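Local structure of ralf, proline/betaine transporter (Legionella pneumophila, 4D7Q) at residues N212-S215 and S216-K220. The protein probably acts as a guanine-nucleotide exchange factor through its Sec7 domain, here in an engineered Legionella/Rickettsia chimera that also carries the RalF capping domain. The protein carries 2 engineered substitutions. Numbering follows the deposited sequence.
Sequences NNIS and SQNDK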
loop_
_atom_site.group_PDB
_atom_site.type_symbol
_atom_site.label_atom_id
_atom_site.label_comp_id
_atom_site.label_asym_id
_atom_site.label_seq_id
_atom_site.Cartn_x
_atom_site.Cartn_y
_atom_site.Cartn_z
ATOM N N ASN A 212 2.617 -7.671 14.035
ATOM C CA ASN A 212 2.014 -6.467 14.602
ATOM C C ASN A 212 2.428 -6.310 16.037
ATOM O O ASN A 212 2.828 -7.286 16.657
ATOM C CB ASN A 212 0.495 -6.560 14.585
ATOM C CG ASN A 212 -0.100 -6.496 13.227
ATOM O OD1 ASN A 212 0.460 -5.893 12.305
ATOM N ND2 ASN A 212 -1.282 -7.066 13.107
ATOM N N ASN A 213 2.287 -5.087 16.576
ATOM C CA ASN A 213 2.549 -4.745 17.979
ATOM C C ASN A 213 3.946 -5.173 18.422
ATOM O O ASN A 213 4.132 -5.655 19.545
ATOM C CB ASN A 213 1.431 -5.315 18.906
ATOM C CG ASN A 213 0.024 -5.080 18.382
ATOM O OD1 ASN A 213 -0.426 -3.948 18.210
ATOM N ND2 ASN A 213 -0.695 -6.149 18.083
ATOM N N ILE A 214 4.930 -5.011 17.515
ATOM C CA ILE A 214 6.322 -5.377 17.781
ATOM C C ILE A 214 6.988 -4.234 18.548
ATOM O O ILE A 214 6.627 -3.075 18.332
ATOM C CB ILE A 214 7.076 -5.790 16.472
ATOM C CG1 ILE A 214 8.290 -6.712 16.774
ATOM C CG2 ILE A 214 7.437 -4.585 15.559
ATOM C CD1 ILE A 214 8.841 -7.531 15.576
ATOM N N SER A 215 7.897 -4.546 19.478
ATOM C CA SER A 215 8.614 -3.492 20.209
ATOM C C SER A 215 10.032 -3.873 20.613
ATOM O O SER A 215 10.355 -5.058 20.697
ATOM C CB SER A 215 7.805 -2.958 21.396
ATOM O OG SER A 215 8.029 -3.639 22.618
ATOM N N SER A 216 10.871 -2.853 20.873
ATOM C CA SER A 216 12.237 -3.013 21.373
ATOM C C SER A 216 12.198 -3.662 22.758
ATOM O O SER A 216 13.108 -4.409 23.120
ATOM C CB SER A 216 12.937 -1.659 21.469
ATOM O OG SER A 216 13.495 -1.257 20.229
ATOM N N GLN A 217 11.120 -3.397 23.512
ATOM C CA GLN A 217 10.916 -3.928 24.859
ATOM C C GLN A 217 10.497 -5.394 24.831
ATOM O O GLN A 217 10.859 -6.136 25.738
ATOM C CB GLN A 217 9.885 -3.078 25.638
ATOM C CG GLN A 217 10.388 -1.693 26.079
ATOM C CD GLN A 217 10.670 -0.718 24.945
ATOM O OE1 GLN A 217 9.788 -0.333 24.161
ATOM N NE2 GLN A 217 11.921 -0.298 24.835
ATOM N N ASN A 218 9.739 -5.812 23.800
ATOM C CA ASN A 218 9.243 -7.188 23.686
ATOM C C ASN A 218 10.004 -8.115 22.712
ATOM O O ASN A 218 9.762 -9.327 22.734
ATOM C CB ASN A 218 7.709 -7.209 23.443
ATOM C CG ASN A 218 7.224 -6.722 22.077
ATOM O OD1 ASN A 218 7.727 -7.114 21.004
ATOM N ND2 ASN A 218 6.145 -5.935 22.087
ATOM N N ASP A 219 10.912 -7.561 21.858
ATOM C CA ASP A 219 11.658 -8.349 20.865
ATOM C C ASP A 219 13.155 -7.938 20.762
ATOM O O ASP A 219 13.453 -6.795 20.398
ATOM C CB ASP A 219 10.949 -8.214 19.494
ATOM C CG ASP A 219 11.319 -9.260 18.459
ATOM O OD1 ASP A 219 12.526 -9.501 18.259
ATOM O OD2 ASP A 219 10.403 -9.805 17.818
ATOM N N LYS A 220 14.081 -8.884 21.046
ATOM C CA LYS A 220 15.538 -8.646 20.985
ATOM C C LYS A 220 16.045 -8.374 19.577
ATOM O O LYS A 220 16.935 -7.531 19.412
ATOM C CB LYS A 220 16.352 -9.768 21.666
ATOM C CG LYS A 220 17.792 -9.363 21.999
ATOM C CD LYS A 220 18.561 -10.458 22.753
ATOM C CE LYS A 220 19.528 -11.232 21.884
ATOM N NZ LYS A 220 20.749 -10.448 21.562
#
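The side-chain amide of Asn218 folds back over Ser215, and both its ends bond to the preceding backbone. Asn218 ND2 donates to Asn213 O at 3.3 Å, slightly tilted from the carbonyl plane. The N-H...O angle there is 156°. At the other end, Asn218 OD1 accepts from Ser215 N at 3.0 Å; this donor lies 42° out of the carbonyl plane, so the N-H approaches the amide from over its face rather than along a lone-pair direction. CG of Asn218 lies between its own backbone N and carbonyl carbon (chi1 70°), which brings the amide back over Ser215. Ser215 answers with its hydroxyl: Ser215 OG accepts from Asn218 N at 3.0 Å and, more weakly, from Gln217 N. Two amide hydrogens thus converge on one oxygen. Ser215 O closes the bend from the backbone side, with weak bonds from Asn218 N and from Asp219 N, the latter short at 2.8 Å but poorly aligned. Together these bonds make an ST motif headed by Ser215, the weak Gln217 bond being its ST-turn component. Next to them, Ile214 CD1 packs against Asp219 OD2 at 3.6 Å. Chi1 and chi2 of Ile214, both near anti, extend the chain so that CD1 reaches the carboxylate, while the side chain also touches Phe222 and Ile299. Asp219 OD2 is hydrogen-bonded to Thr328, and OD1 also accepts from Glu327 N. Within the capping domain, the Rickettsia-derived part of the chimera, strand 208-214 of the antiparallel sheet thus passes to helix 220-230 through an ST motif that leads into an N-cap, where Asp219 OD1 accepts from Phe222 N, three residues on.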